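Local coordinates for putative effector, AYWB SAP54-like protein (PDB 6INR) that probably acts as a secreted phytoplasma effector that interacts with plant MADS transcription factors and causes phyllody, the conversion of floral organs into leaf-like structures, at residues A[57-60]-A[61-64]. Residues are numbered along the deposited sequence; the frame is centred on the assembly and turned at random.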
ATOM      1  N   LYS A  57      20.489  11.292   0.935  1.00 62.58           N
ATOM      2  CA  LYS A  57      20.142  10.474   2.108  1.00 61.41           C
ATOM      3  C   LYS A  57      18.919  11.050   2.805  1.00 59.07           C
ATOM      4  O   LYS A  57      18.099  10.329   3.345  1.00 54.81           O
ATOM      5  CB  LYS A  57      21.321  10.412   3.078  1.00 64.90           C
ATOM      6  CG  LYS A  57      21.209   9.387   4.194  1.00 70.12           C
ATOM      7  CD  LYS A  57      22.317   9.592   5.227  1.00 73.92           C
ATOM      8  CE  LYS A  57      22.444   8.421   6.189  1.00 75.91           C
ATOM      9  NZ  LYS A  57      22.993   7.211   5.518  1.00 77.38           N
ATOM     10  N   GLU A  58      18.799  12.365   2.749  1.00 61.32           N
ATOM     11  CA  GLU A  58      17.721  13.081   3.440  1.00 64.20           C
ATOM     12  C   GLU A  58      16.382  12.751   2.811  1.00 62.09           C
ATOM     13  O   GLU A  58      15.407  12.484   3.514  1.00 57.70           O
ATOM     14  CB  GLU A  58      17.953  14.600   3.436  1.00 71.81           C
ATOM     15  CG  GLU A  58      17.044  15.387   4.384  1.00 77.39           C
ATOM     16  CD  GLU A  58      17.092  16.898   4.166  1.00 84.45           C
ATOM     17  OE1 GLU A  58      16.295  17.620   4.816  1.00 86.88           O
ATOM     18  OE2 GLU A  58      17.913  17.375   3.343  1.00 86.18           O
ATOM     19  N   ASN A  59      16.355  12.760   1.484  1.00 61.25           N
ATOM     20  CA  ASN A  59      15.109  12.490   0.714  1.00 58.31           C
ATOM     21  C   ASN A  59      14.709  11.028   0.589  1.00 49.28           C
ATOM     22  O   ASN A  59      13.528  10.692   0.646  1.00 45.69           O
ATOM     23  CB  ASN A  59      15.182  13.130  -0.653  1.00 63.20           C
ATOM     24  CG  ASN A  59      15.512  14.610  -0.568  1.00 71.29           C
ATOM     25  OD1 ASN A  59      15.123  15.299   0.387  1.00 70.23           O
ATOM     26  ND2 ASN A  59      16.265  15.098  -1.546  1.00 77.42           N
ATOM     27  N   LEU A  60      15.693  10.159   0.463  1.00 45.08           N
ATOM     28  CA  LEU A  60      15.415   8.718   0.528  1.00 45.06           C
ATOM     29  C   LEU A  60      14.746   8.336   1.834  1.00 43.78           C
ATOM     30  O   LEU A  60      14.053   7.337   1.922  1.00 47.82           O
ATOM     31  CB  LEU A  60      16.676   7.877   0.349  1.00 46.04           C
ATOM     32  CG  LEU A  60      17.321   7.884  -1.036  1.00 48.21           C
ATOM     33  CD1 LEU A  60      18.418   6.836  -1.039  1.00 48.36           C
ATOM     34  CD2 LEU A  60      16.312   7.622  -2.152  1.00 48.12           C
ATOM     35  N   LEU A  61      14.942   9.150   2.852  1.00 43.24           N
ATOM     36  CA  LEU A  61      14.404   8.818   4.177  1.00 41.85           C
ATOM     37  C   LEU A  61      13.001   9.358   4.332  1.00 39.79           C
ATOM     38  O   LEU A  61      12.182   8.789   5.031  1.00 37.11           O
ATOM     39  CB  LEU A  61      15.311   9.343   5.282  1.00 43.23           C
ATOM     40  CG  LEU A  61      16.617   8.536   5.427  1.00 44.46           C
ATOM     41  CD1 LEU A  61      17.632   9.302   6.283  1.00 46.33           C
ATOM     42  CD2 LEU A  61      16.362   7.125   5.970  1.00 41.66           C
ATOM     43  N   LYS A  62      12.753  10.480   3.674  1.00 41.69           N
ATOM     44  CA  LYS A  62      11.412  11.090   3.614  1.00 46.06           C
ATOM     45  C   LYS A  62      10.445  10.216   2.800  1.00 43.66           C
ATOM     46  O   LYS A  62       9.315   9.965   3.215  1.00 43.03           O
ATOM     47  CB  LYS A  62      11.455  12.501   3.015  1.00 50.91           C
ATOM     48  CG  LYS A  62      12.603  13.355   3.536  1.00 62.75           C
ATOM     49  CD  LYS A  62      12.300  14.859   3.562  1.00 72.22           C
ATOM     50  CE  LYS A  62      13.380  15.695   4.264  1.00 77.91           C
ATOM     51  NZ  LYS A  62      13.740  15.221   5.636  1.00 80.10           N
ATOM     52  N   LEU A  63      10.925   9.763   1.643  1.00 40.09           N
ATOM     53  CA  LEU A  63      10.182   8.829   0.775  1.00 37.52           C
ATOM     54  C   LEU A  63       9.842   7.577   1.536  1.00 34.94           C
ATOM     55  O   LEU A  63       8.715   7.101   1.520  1.00 34.78           O
ATOM     56  CB  LEU A  63      10.990   8.418  -0.462  1.00 37.56           C
ATOM     57  CG  LEU A  63      11.121   9.397  -1.629  1.00 38.34           C
ATOM     58  CD1 LEU A  63      11.939   8.757  -2.743  1.00 39.03           C
ATOM     59  CD2 LEU A  63       9.758   9.828  -2.137  1.00 39.17           C
ATOM     60  N   LYS A  64      10.839   7.048   2.220  1.00 33.98           N
ATOM     61  CA  LYS A  64      10.651   5.788   2.922  1.00 34.54           C
ATOM     62  C   LYS A  64       9.526   5.961   3.936  1.00 36.80           C
ATOM     63  O   LYS A  64       8.728   5.051   4.187  1.00 36.06           O
ATOM     64  CB  LYS A  64      11.937   5.319   3.593  1.00 34.71           C
ATOM     65  CG  LYS A  64      11.769   3.973   4.291  1.00 34.33           C
ATOM     66  CD  LYS A  64      13.078   3.450   4.816  1.00 33.88           C
ATOM     67  CE  LYS A  64      12.858   2.178   5.604  1.00 36.72           C
ATOM     68  NZ  LYS A  64      14.120   1.403   5.760  1.00 38.89           N
TER
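An i to i+4 salt bridge near the start of helix 55-84, between Glu58 and Lys62, illustrates how one turn of a helix can pair opposite charges on its solvent-facing side. Glu58 reaches out as an extended chain, its CG anti to the backbone N (chi1 -168°), and its carboxylate oxygen OE1 lies 3.6 Å from Lys62 NZ. The lysine runs back toward the helix start and bends at its last torsion (chi4 -52°), which brings NZ beside the glutamate's aliphatic part as well, 3.5 Å from Glu58 CG. The ion pair is therefore a rather long one, made between exposed side chains and accompanied by a methylene contact, Lys62 CE to Glu58 CG at 3.7 Å.

One residue earlier, the next i to i+4 pair round the helix, Lys57 and Leu61, lie side by side and point the same way, Lys57 CG meeting Leu61 CD1 at 4.1 Å. The backbone beneath is uneven. Leu61 N makes weak bonds to both Lys57 O and Glu58 O, and the latter oxygen also takes a weak bond from Lys62 N. Leu63 N to Asn59 O is well formed, 2.9 Å and nearly straight at 176°; Lys64 N to Leu60 O is longer, 3.2 Å, and more bent, its donor above the carbonyl plane.

Leu60, on Ile44 and Leu48, and Leu63, on Ile44, face helix 16-49; Leu61 touches Leu48 at the margin, and a Lys64-Asp45 salt bridge joins the two helices. Apolar residues toward the partner helix, with Lys57, Glu58 and Lys62 on the outer surface, are typical of an amphipathic helix in an α-helical hairpin.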